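Local coordinates for protein oxalate biosynthetic component 1 (Burkholderia thailandensis, PDB 5IKY) that produces oxalate in quorum sensing-dependent oxalogenesis, as a bifunctional enzyme that combines a serine hydrolase with an additional lyase activity, at residues D566-I571 with L687-G692; G65-I70 with W100-T105; L874-L879 with C949-R954; A382-H387 with P404-I409. One frame throughout, in Å; residues are numbered along the deposited sequence.

Contact 1: residues D566-I571 with L687-G692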
loop_
_atom_site.group_PDB
_atom_site.type_symbol
_atom_site.label_atom_id
_atom_site.label_comp_id
_atom_site.label_asym_id
_atom_site.label_seq_id
_atom_site.Cartn_x
_atom_site.Cartn_y
_atom_site.Cartn_z
ATOM N N ASP A 566 -6.075 -16.839 25.577
ATOM C CA ASP A 566 -6.464 -15.856 26.580
ATOM C C ASP A 566 -6.272 -14.441 26.046
ATOM O O ASP A 566 -7.119 -13.570 26.253
ATOM C CB ASP A 566 -5.670 -16.049 27.871
ATOM C CG ASP A 566 -6.265 -15.284 29.039
ATOM O OD1 ASP A 566 -7.276 -15.755 29.604
ATOM O OD2 ASP A 566 -5.727 -14.213 29.390
ATOM N N THR A 567 -5.156 -14.221 25.357
ATOM C CA THR A 567 -4.885 -12.934 24.727
ATOM C C THR A 567 -5.986 -12.572 23.733
ATOM O O THR A 567 -6.464 -11.437 23.707
ATOM C CB THR A 567 -3.525 -12.931 24.001
ATOM O OG1 THR A 567 -2.469 -13.128 24.948
ATOM C CG2 THR A 567 -3.310 -11.611 23.277
ATOM N N TYR A 568 -6.395 -13.547 22.927
ATOM C CA TYR A 568 -7.454 -13.328 21.948
ATOM C C TYR A 568 -8.797 -13.057 22.617
ATOM O O TYR A 568 -9.561 -12.208 22.162
ATOM C CB TYR A 568 -7.587 -14.527 21.006
ATOM C CG TYR A 568 -8.841 -14.467 20.164
ATOM C CD1 TYR A 568 -8.931 -13.597 19.086
ATOM C CD2 TYR A 568 -9.940 -15.267 20.456
ATOM C CE1 TYR A 568 -10.077 -13.526 18.319
ATOM C CE2 TYR A 568 -11.092 -15.203 19.693
ATOM C CZ TYR A 568 -11.152 -14.330 18.626
ATOM O OH TYR A 568 -12.290 -14.257 17.857
ATOM N N ARG A 569 -9.080 -13.792 23.687
ATOM C CA ARG A 569 -10.342 -13.652 24.408
ATOM C C ARG A 569 -10.573 -12.216 24.873
ATOM O O ARG A 569 -11.698 -11.717 24.840
ATOM C CB ARG A 569 -10.378 -14.600 25.607
ATOM C CG ARG A 569 -11.674 -14.544 26.399
ATOM C CD ARG A 569 -11.523 -15.226 27.749
ATOM N NE ARG A 569 -10.416 -14.668 28.521
ATOM C CZ ARG A 569 -10.496 -13.558 29.249
ATOM N NH1 ARG A 569 -11.633 -12.878 29.306
ATOM N NH2 ARG A 569 -9.436 -13.126 29.920
ATOM N N LYS A 570 -9.500 -11.555 25.299
ATOM C CA LYS A 570 -9.583 -10.170 25.747
ATOM C C LYS A 570 -9.928 -9.240 24.588
ATOM O O LYS A 570 -10.682 -8.280 24.753
ATOM C CB LYS A 570 -8.270 -9.738 26.404
ATOM C CG LYS A 570 -8.062 -10.317 27.796
ATOM C CD LYS A 570 -6.585 -10.466 28.119
ATOM C CE LYS A 570 -6.372 -10.766 29.592
ATOM N NZ LYS A 570 -4.936 -11.016 29.901
ATOM N N ILE A 571 -9.373 -9.530 23.415
ATOM C CA ILE A 571 -9.691 -8.776 22.209
ATOM C C ILE A 571 -11.160 -8.956 21.839
ATOM O O ILE A 571 -11.854 -7.995 21.508
ATOM C CB ILE A 571 -8.809 -9.208 21.020
ATOM C CG1 ILE A 571 -7.332 -8.975 21.338
ATOM C CG2 ILE A 571 -9.210 -8.463 19.753
ATOM C CD1 ILE A 571 -6.397 -9.423 20.235
ATOM N N LEU A 687 -8.188 -19.810 16.832
ATOM C CA LEU A 687 -7.454 -20.410 15.723
ATOM C C LEU A 687 -7.791 -19.721 14.408
ATOM O O LEU A 687 -6.905 -19.444 13.597
ATOM C CB LEU A 687 -7.759 -21.906 15.620
ATOM C CG LEU A 687 -7.227 -22.799 16.742
ATOM C CD1 LEU A 687 -7.804 -24.199 16.624
ATOM C CD2 LEU A 687 -5.712 -22.841 16.718
ATOM N N GLU A 688 -9.077 -19.446 14.206
ATOM C CA GLU A 688 -9.541 -18.772 12.998
ATOM C C GLU A 688 -8.946 -17.375 12.898
ATOM O O GLU A 688 -8.631 -16.901 11.809
ATOM C CB GLU A 688 -11.070 -18.695 12.970
ATOM C CG GLU A 688 -11.761 -20.018 12.672
ATOM C CD GLU A 688 -13.251 -19.854 12.430
ATOM O OE1 GLU A 688 -13.793 -18.776 12.753
ATOM O OE2 GLU A 688 -13.878 -20.803 11.912
ATOM N N TYR A 689 -8.796 -16.724 14.046
ATOM C CA TYR A 689 -8.181 -15.407 14.105
ATOM C C TYR A 689 -6.701 -15.479 13.741
ATOM O O TYR A 689 -6.216 -14.696 12.925
ATOM C CB TYR A 689 -8.362 -14.800 15.500
ATOM C CG TYR A 689 -7.531 -13.561 15.753
ATOM C CD1 TYR A 689 -7.829 -12.361 15.122
ATOM C CD2 TYR A 689 -6.457 -13.590 16.633
ATOM C CE1 TYR A 689 -7.074 -11.226 15.352
ATOM C CE2 TYR A 689 -5.698 -12.460 16.872
ATOM C CZ TYR A 689 -6.011 -11.281 16.229
ATOM O OH TYR A 689 -5.260 -10.155 16.463
ATOM N N LEU A 690 -5.994 -16.433 14.341
ATOM C CA LEU A 690 -4.555 -16.575 14.133
ATOM C C LEU A 690 -4.179 -16.795 12.669
ATOM O O LEU A 690 -3.261 -16.155 12.161
ATOM C CB LEU A 690 -4.008 -17.724 14.980
ATOM C CG LEU A 690 -3.861 -17.451 16.477
ATOM C CD1 LEU A 690 -3.433 -18.713 17.208
ATOM C CD2 LEU A 690 -2.869 -16.324 16.720
ATOM N N VAL A 691 -4.889 -17.692 11.991
ATOM C CA VAL A 691 -4.578 -17.997 10.596
ATOM C C VAL A 691 -4.994 -16.863 9.662
ATOM O O VAL A 691 -4.704 -16.897 8.467
ATOM C CB VAL A 691 -5.255 -19.300 10.133
ATOM C CG1 VAL A 691 -4.693 -20.490 10.895
ATOM C CG2 VAL A 691 -6.764 -19.206 10.302
ATOM N N GLY A 692 -5.671 -15.861 10.215
ATOM C CA GLY A 692 -6.099 -14.709 9.442
ATOM C C GLY A 692 -5.176 -13.511 9.588
ATOM O O GLY A 692 -5.330 -12.512 8.886
#
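Tyr568 and Tyr689 supply the aromatic part of this contact. Their ring centroids lie 5.1 Å apart and their planes meet at 32°, so the rings pair obliquely. The CD1-CE1 side of Tyr568 lies against CB, CG and CD2 of Tyr689. CD1 of Tyr568 is 3.5 Å from CD2 of Tyr689. CE1 of Tyr568 lies 3.5 Å from CB of Tyr689, at the root of that side chain. Each tyrosine has CG anti to its backbone N (chi1 168° in both), and this sends both rings off their helices into the space between.

Aliphatic packing comes from Ile571, one helical turn after Tyr568. Its CD1 meets the phenol end of Tyr689, 4.0 Å from OH and 4.4 Å from CZ. The two side chains run at about a right angle.

No hydrogen bond links the segments. The hydroxyl of Tyr568 instead bonds to Glu572 on its own helix. Asp566 has long, weak salt bridges to Arg569 and Lys570.

Ile605 touches both tyrosines, and Leu534 of helix 530-541 also packs on Tyr689. The contact is buried helix-helix packing. It joins helix 562-579 to helix 682-690 in the cap domain.

Contact 2: residues G65-I70 with W100-T105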
loop_
_atom_site.group_PDB
_atom_site.type_symbol
_atom_site.label_atom_id
_atom_site.label_comp_id
_atom_site.label_asym_id
_atom_site.label_seq_id
_atom_site.Cartn_x
_atom_site.Cartn_y
_atom_site.Cartn_z
ATOM N N GLY A 65 -12.505 34.376 -15.560
ATOM C CA GLY A 65 -13.516 33.804 -14.688
ATOM C C GLY A 65 -13.581 34.368 -13.281
ATOM O O GLY A 65 -14.315 33.850 -12.444
ATOM N N TYR A 66 -12.838 35.438 -13.015
ATOM C CA TYR A 66 -12.738 35.958 -11.651
ATOM C C TYR A 66 -13.392 37.323 -11.450
ATOM O O TYR A 66 -13.202 37.954 -10.409
ATOM C CB TYR A 66 -11.268 36.032 -11.229
ATOM C CG TYR A 66 -10.693 34.693 -10.843
ATOM C CD1 TYR A 66 -10.849 34.198 -9.555
ATOM C CD2 TYR A 66 -10.006 33.918 -11.764
ATOM C CE1 TYR A 66 -10.330 32.973 -9.194
ATOM C CE2 TYR A 66 -9.481 32.690 -11.412
ATOM C CZ TYR A 66 -9.648 32.221 -10.125
ATOM O OH TYR A 66 -9.129 30.998 -9.766
ATOM N N ASP A 67 -14.165 37.771 -12.436
ATOM C CA ASP A 67 -14.808 39.080 -12.368
ATOM C C ASP A 67 -16.068 39.071 -11.503
ATOM O O ASP A 67 -16.777 38.071 -11.424
ATOM C CB ASP A 67 -15.158 39.575 -13.773
ATOM C CG ASP A 67 -13.932 39.840 -14.624
ATOM O OD1 ASP A 67 -12.958 40.424 -14.105
ATOM O OD2 ASP A 67 -13.940 39.465 -15.815
ATOM N N ALA A 68 -16.330 40.201 -10.856
ATOM C CA ALA A 68 -17.557 40.410 -10.096
ATOM C C ALA A 68 -17.951 41.881 -10.198
ATOM O O ALA A 68 -17.080 42.748 -10.258
ATOM C CB ALA A 68 -17.371 39.998 -8.645
ATOM N N PRO A 69 -19.260 42.172 -10.226
ATOM C CA PRO A 69 -19.674 43.568 -10.390
ATOM C C PRO A 69 -19.290 44.416 -9.185
ATOM O O PRO A 69 -19.270 43.919 -8.061
ATOM C CB PRO A 69 -21.195 43.472 -10.531
ATOM C CG PRO A 69 -21.558 42.225 -9.812
ATOM C CD PRO A 69 -20.412 41.274 -10.042
ATOM N N ILE A 70 -18.978 45.682 -9.426
ATOM C CA ILE A 70 -18.627 46.594 -8.349
ATOM C C ILE A 70 -19.714 47.639 -8.142
ATOM O O ILE A 70 -19.894 48.528 -8.973
ATOM C CB ILE A 70 -17.298 47.315 -8.623
ATOM C CG1 ILE A 70 -16.194 46.305 -8.933
ATOM C CG2 ILE A 70 -16.917 48.187 -7.440
ATOM C CD1 ILE A 70 -14.871 46.942 -9.288
ATOM N N TRP A 100 -20.298 49.087 -11.504
ATOM C CA TRP A 100 -19.279 48.813 -12.509
ATOM C C TRP A 100 -19.255 47.323 -12.833
ATOM O O TRP A 100 -19.498 46.489 -11.961
ATOM C CB TRP A 100 -17.896 49.259 -12.024
ATOM C CG TRP A 100 -17.707 50.742 -11.952
ATOM C CD1 TRP A 100 -18.169 51.580 -10.980
ATOM C CD2 TRP A 100 -16.989 51.562 -12.881
ATOM N NE1 TRP A 100 -17.790 52.873 -11.251
ATOM C CE2 TRP A 100 -17.063 52.888 -12.412
ATOM C CE3 TRP A 100 -16.294 51.305 -14.067
ATOM C CZ2 TRP A 100 -16.469 53.952 -13.086
ATOM C CZ3 TRP A 100 -15.705 52.363 -14.735
ATOM C CH2 TRP A 100 -15.798 53.670 -14.243
ATOM N N HIS A 101 -18.960 46.992 -14.085
ATOM C CA HIS A 101 -18.800 45.596 -14.481
ATOM C C HIS A 101 -17.851 45.487 -15.668
ATOM O O HIS A 101 -17.714 46.426 -16.451
ATOM C CB HIS A 101 -20.155 44.966 -14.814
ATOM C CG HIS A 101 -20.877 45.636 -15.939
ATOM N ND1 HIS A 101 -20.811 45.182 -17.239
ATOM C CD2 HIS A 101 -21.682 46.724 -15.961
ATOM C CE1 HIS A 101 -21.543 45.964 -18.014
ATOM N NE2 HIS A 101 -22.081 46.908 -17.262
ATOM N N ARG A 102 -17.189 44.340 -15.795
ATOM C CA ARG A 102 -16.209 44.152 -16.859
ATOM C C ARG A 102 -16.844 43.728 -18.174
ATOM O O ARG A 102 -17.498 42.689 -18.259
ATOM C CB ARG A 102 -15.156 43.124 -16.450
ATOM C CG ARG A 102 -13.827 43.745 -16.070
ATOM C CD ARG A 102 -12.684 42.778 -16.286
ATOM N NE ARG A 102 -11.404 43.353 -15.889
ATOM C CZ ARG A 102 -10.245 42.708 -15.957
ATOM N NH1 ARG A 102 -10.208 41.460 -16.404
ATOM N NH2 ARG A 102 -9.125 43.306 -15.573
ATOM N N THR A 103 -16.636 44.547 -19.198
ATOM C CA THR A 103 -17.122 44.254 -20.539
ATOM C C THR A 103 -15.974 43.739 -21.398
ATOM O O THR A 103 -16.183 43.006 -22.366
ATOM C CB THR A 103 -17.747 45.490 -21.186
ATOM O OG1 THR A 103 -16.854 46.601 -21.040
ATOM C CG2 THR A 103 -19.065 45.823 -20.508
ATOM N N GLN A 104 -14.759 44.140 -21.037
ATOM C CA GLN A 104 -13.550 43.562 -21.607
ATOM C C GLN A 104 -13.398 42.134 -21.103
ATOM O O GLN A 104 -13.579 41.873 -19.915
ATOM C CB GLN A 104 -12.323 44.393 -21.227
ATOM C CG GLN A 104 -10.999 43.660 -21.373
ATOM C CD GLN A 104 -10.038 43.971 -20.244
ATOM O OE1 GLN A 104 -10.434 44.497 -19.205
ATOM N NE2 GLN A 104 -8.766 43.646 -20.440
ATOM N N THR A 105 -13.074 41.205 -21.997
ATOM C CA THR A 105 -12.917 39.814 -21.593
ATOM C C THR A 105 -11.787 39.131 -22.363
ATOM O O THR A 105 -11.608 39.358 -23.560
ATOM C CB THR A 105 -14.232 39.024 -21.785
ATOM O OG1 THR A 105 -15.283 39.662 -21.050
ATOM C CG2 THR A 105 -14.085 37.593 -21.284
#
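Ile70 and Trp100 form an antiparallel hydrogen-bonded pair, and the touching backbones run 166° apart in direction. The N of Ile70 bonds to O of Trp100 at 2.7 Å. The return bond, from N of Trp100 to O of Ile70, is 2.6 Å long and nearly straight at 176°. Just before the pair, CA of Pro69 lies 3.3 Å from O of Trp100.

The side chains of Ile70 and Trp100 leave on the same face of the sheet. They meet at their roots, with 4.0 Å between CB of Ile70 and CB of Trp100. The indole leads away from Ile70 and packs against His85, Pro95 and Leu72.

Further along, the backbones separate and side chains bridge the gap. Asp67 lies across the aliphatic part of Arg102, with OD1 of Asp67 3.2 Å from CD of Arg102. The arginine is extended from CG to NE. The charged ends meet poorly: OD1 of Asp67 is 3.7 Å from NH1 of Arg102, a long salt bridge. The oxygen sits well out of the guanidinium plane, and the carboxylate and guanidinium planes are 60° apart. The attraction is therefore one of charge, without a directed N-H. NH1 of Arg102 has a stronger polar partner in Glu63, on strand 60-64.

Trp93 of the adjoining strand packs on both Ile70 and Arg102. The pairing adds short strand 70-71 to the beta hairpin of strands 93-96 and 99-102. The product is a small three-stranded antiparallel sheet in the N-terminal domain.

Contact 3: residues L874-L879 with C949-R954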
loop_
_atom_site.group_PDB
_atom_site.type_symbol
_atom_site.label_atom_id
_atom_site.label_comp_id
_atom_site.label_asym_id
_atom_site.label_seq_id
_atom_site.Cartn_x
_atom_site.Cartn_y
_atom_site.Cartn_z
ATOM N N LEU A 874 -5.897 -41.550 -4.301
ATOM C CA LEU A 874 -7.054 -41.967 -5.086
ATOM C C LEU A 874 -7.050 -41.362 -6.487
ATOM O O LEU A 874 -7.466 -42.002 -7.452
ATOM C CB LEU A 874 -8.344 -41.588 -4.359
ATOM C CG LEU A 874 -8.557 -42.270 -3.008
ATOM C CD1 LEU A 874 -9.676 -41.591 -2.235
ATOM C CD2 LEU A 874 -8.860 -43.752 -3.212
ATOM N N ILE A 875 -6.576 -40.125 -6.591
ATOM C CA ILE A 875 -6.487 -39.451 -7.879
ATOM C C ILE A 875 -5.268 -39.937 -8.659
ATOM O O ILE A 875 -5.346 -40.172 -9.864
ATOM C CB ILE A 875 -6.415 -37.918 -7.710
ATOM C CG1 ILE A 875 -7.626 -37.414 -6.921
ATOM C CG2 ILE A 875 -6.340 -37.230 -9.065
ATOM C CD1 ILE A 875 -7.647 -35.915 -6.721
ATOM N N TYR A 876 -4.148 -40.101 -7.960
ATOM C CA TYR A 876 -2.893 -40.510 -8.587
ATOM C C TYR A 876 -2.967 -41.876 -9.263
ATOM O O TYR A 876 -2.654 -42.009 -10.446
ATOM C CB TYR A 876 -1.762 -40.527 -7.554
ATOM C CG TYR A 876 -0.575 -41.368 -7.969
ATOM C CD1 TYR A 876 0.296 -40.934 -8.960
ATOM C CD2 TYR A 876 -0.326 -42.595 -7.370
ATOM C CE1 TYR A 876 1.379 -41.700 -9.346
ATOM C CE2 TYR A 876 0.755 -43.369 -7.748
ATOM C CZ TYR A 876 1.605 -42.918 -8.736
ATOM O OH TYR A 876 2.685 -43.685 -9.114
ATOM N N GLU A 877 -3.379 -42.886 -8.504
ATOM C CA GLU A 877 -3.305 -44.268 -8.963
ATOM C C GLU A 877 -4.237 -44.558 -10.140
ATOM O O GLU A 877 -3.997 -45.487 -10.910
ATOM C CB GLU A 877 -3.608 -45.219 -7.803
ATOM C CG GLU A 877 -2.791 -44.924 -6.554
ATOM C CD GLU A 877 -2.576 -46.142 -5.680
ATOM O OE1 GLU A 877 -3.574 -46.797 -5.311
ATOM O OE2 GLU A 877 -1.407 -46.437 -5.354
ATOM N N ARG A 878 -5.287 -43.757 -10.286
ATOM C CA ARG A 878 -6.239 -43.951 -11.376
ATOM C C ARG A 878 -5.915 -43.073 -12.585
ATOM O O ARG A 878 -6.345 -43.363 -13.701
ATOM C CB ARG A 878 -7.664 -43.671 -10.893
ATOM N N LEU A 879 -5.150 -42.008 -12.359
ATOM C CA LEU A 879 -4.865 -41.033 -13.411
ATOM C C LEU A 879 -3.411 -41.046 -13.885
ATOM O O LEU A 879 -3.147 -40.940 -15.083
ATOM C CB LEU A 879 -5.231 -39.626 -12.929
ATOM C CG LEU A 879 -4.771 -38.436 -13.775
ATOM C CD1 LEU A 879 -5.421 -38.449 -15.148
ATOM C CD2 LEU A 879 -5.052 -37.125 -13.053
ATOM N N CYS A 949 7.224 -40.853 -8.261
ATOM C CA CYS A 949 8.624 -41.130 -7.964
ATOM C C CYS A 949 8.761 -42.367 -7.082
ATOM O O CYS A 949 9.672 -43.173 -7.267
ATOM C CB CYS A 949 9.283 -39.925 -7.287
ATOM S SG CYS A 949 9.411 -38.450 -8.325
ATOM N N ARG A 950 7.848 -42.513 -6.127
ATOM C CA ARG A 950 7.866 -43.651 -5.213
ATOM C C ARG A 950 7.624 -44.961 -5.958
ATOM O O ARG A 950 8.326 -45.949 -5.737
ATOM C CB ARG A 950 6.821 -43.470 -4.109
ATOM N N ASP A 951 6.631 -44.966 -6.842
ATOM C CA ASP A 951 6.345 -46.143 -7.657
ATOM C C ASP A 951 7.380 -46.311 -8.763
ATOM O O ASP A 951 7.845 -47.421 -9.023
ATOM C CB ASP A 951 4.942 -46.058 -8.264
ATOM C CG ASP A 951 3.856 -46.456 -7.283
ATOM O OD1 ASP A 951 4.188 -47.042 -6.231
ATOM O OD2 ASP A 951 2.670 -46.194 -7.572
ATOM N N GLY A 952 7.734 -45.203 -9.409
ATOM C CA GLY A 952 8.697 -45.220 -10.496
ATOM C C GLY A 952 10.064 -45.733 -10.084
ATOM O O GLY A 952 10.731 -46.427 -10.850
ATOM N N GLU A 953 10.485 -45.387 -8.871
ATOM C CA GLU A 953 11.753 -45.874 -8.337
ATOM C C GLU A 953 11.630 -47.339 -7.935
ATOM O O GLU A 953 12.561 -48.122 -8.115
ATOM C CB GLU A 953 12.202 -45.031 -7.142
ATOM N N ARG A 954 10.471 -47.698 -7.388
ATOM C CA ARG A 954 10.196 -49.077 -7.005
ATOM C C ARG A 954 10.127 -49.970 -8.239
ATOM O O ARG A 954 10.585 -51.112 -8.219
ATOM C CB ARG A 954 8.892 -49.166 -6.209
#
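Tyr876 reaches from helix 870-879 to Asp951 on helix 937-955. Its CB points toward the other helix. The ring swings to the far side of CB from the main-chain N (chi1 160°), and this carries it across the gap. On the ring, CE2 is 3.4 Å from OD2 of Asp951, and CZ is 3.6 Å from the same oxygen. OD2 sits at the edge of the ring, in its plane. At the tip, OH of Tyr876 donates a hydrogen bond to OD2 of Asp951 at 2.9 Å. It also lies 3.4 Å from CB of Asp951. The hydroxyl meets OD2 on its anti side, 31° out of the carboxylate plane. Ring and carboxylate planes are turned 40° from each other.

Glu877 brings a like charge close, with its OE2 4.6 Å from OD2 of Asp951. The phenol proton may ease that repulsion. OE1 of Glu877 is bonded to the backbone N of Gln897.

Leu944, Gln947 and Ala948 of helix 937-955 pack along Tyr876, and Leu881 touches both Tyr876 and Asp951. Elsewhere on helix 870-879, Ile875 and Leu879 rest on Ile835 of strand 832-836, and Leu879 also meets Trp748 of strand 747-752. The helix therefore joins the large mixed sheet of the alpha/beta hydrolase part to helix 937-955.

Contact 4: residues A382-H387 with P404-I409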
loop_
_atom_site.group_PDB
_atom_site.type_symbol
_atom_site.label_atom_id
_atom_site.label_comp_id
_atom_site.label_asym_id
_atom_site.label_seq_id
_atom_site.Cartn_x
_atom_site.Cartn_y
_atom_site.Cartn_z
ATOM N N ALA A 382 22.263 21.770 7.728
ATOM C CA ALA A 382 22.175 22.942 6.856
ATOM C C ALA A 382 21.070 23.915 7.274
ATOM O O ALA A 382 20.622 24.729 6.471
ATOM C CB ALA A 382 21.981 22.511 5.403
ATOM N N VAL A 383 20.644 23.831 8.529
ATOM C CA VAL A 383 19.692 24.786 9.088
ATOM C C VAL A 383 20.381 25.636 10.152
ATOM O O VAL A 383 20.763 25.129 11.205
ATOM C CB VAL A 383 18.468 24.079 9.698
ATOM C CG1 VAL A 383 17.592 25.076 10.449
ATOM C CG2 VAL A 383 17.674 23.367 8.614
ATOM N N ASP A 384 20.538 26.926 9.871
ATOM C CA ASP A 384 21.307 27.816 10.740
ATOM C C ASP A 384 20.713 27.937 12.142
ATOM O O ASP A 384 19.544 28.285 12.310
ATOM C CB ASP A 384 21.428 29.202 10.106
ATOM C CG ASP A 384 22.269 29.192 8.845
ATOM O OD1 ASP A 384 22.930 28.165 8.583
ATOM O OD2 ASP A 384 22.277 30.210 8.121
ATOM N N GLN A 385 21.543 27.652 13.142
ATOM C CA GLN A 385 21.123 27.655 14.538
ATOM C C GLN A 385 21.941 28.622 15.388
ATOM O O GLN A 385 23.108 28.891 15.101
ATOM C CB GLN A 385 21.229 26.244 15.125
ATOM C CG GLN A 385 20.125 25.298 14.685
ATOM C CD GLN A 385 18.834 25.523 15.447
ATOM O OE1 GLN A 385 18.842 25.702 16.668
ATOM N NE2 GLN A 385 17.717 25.523 14.730
ATOM N N TYR A 386 21.314 29.135 16.440
ATOM C CA TYR A 386 21.995 29.972 17.420
ATOM C C TYR A 386 22.130 29.257 18.760
ATOM O O TYR A 386 21.231 28.527 19.178
ATOM C CB TYR A 386 21.240 31.288 17.633
ATOM C CG TYR A 386 21.584 32.394 16.663
ATOM C CD1 TYR A 386 22.866 32.522 16.144
ATOM C CD2 TYR A 386 20.620 33.315 16.268
ATOM C CE1 TYR A 386 23.177 33.540 15.258
ATOM C CE2 TYR A 386 20.920 34.331 15.385
ATOM C CZ TYR A 386 22.198 34.439 14.881
ATOM O OH TYR A 386 22.498 35.451 13.999
ATOM N N HIS A 387 23.257 29.462 19.426
ATOM C CA HIS A 387 23.327 29.227 20.859
ATOM C C HIS A 387 23.290 30.585 21.535
ATOM O O HIS A 387 23.944 31.523 21.081
ATOM C CB HIS A 387 24.589 28.465 21.257
ATOM C CG HIS A 387 24.828 28.435 22.735
ATOM N ND1 HIS A 387 25.578 29.391 23.387
ATOM C CD2 HIS A 387 24.415 27.568 23.690
ATOM C CE1 HIS A 387 25.617 29.114 24.678
ATOM N NE2 HIS A 387 24.919 28.013 24.888
ATOM N N PRO A 404 29.294 29.769 7.644
ATOM C CA PRO A 404 30.197 30.010 6.511
ATOM C C PRO A 404 30.287 28.826 5.547
ATOM O O PRO A 404 30.354 29.028 4.334
ATOM C CB PRO A 404 31.549 30.257 7.188
ATOM C CG PRO A 404 31.197 30.805 8.516
ATOM C CD PRO A 404 29.955 30.070 8.930
ATOM N N THR A 405 30.277 27.610 6.084
ATOM C CA THR A 405 30.357 26.417 5.252
ATOM C C THR A 405 29.055 26.194 4.485
ATOM O O THR A 405 29.078 25.762 3.333
ATOM C CB THR A 405 30.687 25.163 6.086
ATOM O OG1 THR A 405 31.898 25.384 6.819
ATOM C CG2 THR A 405 30.870 23.950 5.186
ATOM N N ARG A 406 27.923 26.498 5.116
ATOM C CA ARG A 406 26.636 26.365 4.439
ATOM C C ARG A 406 26.552 27.314 3.251
ATOM O O ARG A 406 26.117 26.930 2.166
ATOM C CB ARG A 406 25.466 26.634 5.388
ATOM C CG ARG A 406 24.115 26.532 4.676
ATOM C CD ARG A 406 22.972 27.157 5.459
ATOM N NE ARG A 406 23.267 28.521 5.889
ATOM C CZ ARG A 406 23.242 29.583 5.092
ATOM N NH1 ARG A 406 22.951 29.450 3.806
ATOM N NH2 ARG A 406 23.519 30.784 5.579
ATOM N N LYS A 407 26.967 28.558 3.470
ATOM C CA LYS A 407 26.949 29.566 2.421
ATOM C C LYS A 407 27.880 29.175 1.279
ATOM O O LYS A 407 27.569 29.398 0.109
ATOM C CB LYS A 407 27.338 30.934 2.986
ATOM C CG LYS A 407 26.249 31.578 3.829
ATOM C CD LYS A 407 26.722 32.877 4.466
ATOM C CE LYS A 407 25.607 33.534 5.269
ATOM N NZ LYS A 407 26.073 34.745 6.000
ATOM N N ALA A 408 29.017 28.584 1.630
ATOM C CA ALA A 408 29.957 28.085 0.635
ATOM C C ALA A 408 29.316 26.976 -0.193
ATOM O O ALA A 408 29.300 27.042 -1.422
ATOM C CB ALA A 408 31.227 27.585 1.305
ATOM N N ILE A 409 28.782 25.967 0.492
ATOM C CA ILE A 409 28.118 24.835 -0.152
ATOM C C ILE A 409 26.993 25.273 -1.092
ATOM O O ILE A 409 26.853 24.744 -2.198
ATOM C CB ILE A 409 27.547 23.858 0.901
ATOM C CG1 ILE A 409 28.682 23.124 1.617
ATOM C CG2 ILE A 409 26.598 22.859 0.260
ATOM C CD1 ILE A 409 28.213 22.195 2.721
#
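Asp384 and Arg406 form a salt bridge between the loop after barrel strand 375-380 and helix 403-415. The strand belongs to the beta/alpha barrel of the part related to beta-keto acid cleavage enzymes. The loop leaves at the C-terminal end of that strand.

NE of Arg406 faces both carboxylate oxygens. It donates to OD1 of Asp384 at 2.7 Å, with an N-H...O angle of 140°, and lies 3.0 Å from OD2 of Asp384 as well. It meets OD1 on the syn side, somewhat out of the carboxylate plane. NH2 of Arg406 donates to OD2 of Asp384 at 2.9 Å, but this second bond is strongly bent and weak. OD1 lies near the edge of the guanidinium. The two flat groups are nevertheless turned 54° apart, and the grip is not a coplanar fork.

The arginine chain starts out opposite its main-chain N and then bends at chi3 (51°). The bend turns its NE side to the aspartate. On the way, CD of Arg406 passes 3.5 Å from the carbonyl O of Ala382 and 3.3 Å from OD1 of Asp384. The backbones are close at this point, with CA of Ala382 and CA of Arg406 6.1 Å apart.

Phe456 packs on Arg406. Asp384 is also tied through its backbone to Gln321, so the loop side of the bridge is anchored in its turn.

The link is uneven: the NE bond probably does most of the holding, and the weak NH2 bond adds a second, less directed hold on OD2. Together they pin the loop to the helix through opposite charges.

The four contacts are strung in series along the chain and do not touch. Contact 2 comes first, in the N-terminal domain, and contact 4 belongs to the barrel. Their centres are about 50 Å apart. The barrel also holds the magnesium ion, bound by His227 and Glu477. These residues follow strands 223-226 and 471-474, so the loop of contact 4 and the metal site share the C-terminal end of the barrel. Contact 1 lies in the cap domain and contact 3 in the hydrolase part, with centres about 40 Å apart. Contacts 2 and 3 lie on opposite sides of the chain's centre, about 88 Å apart between centres.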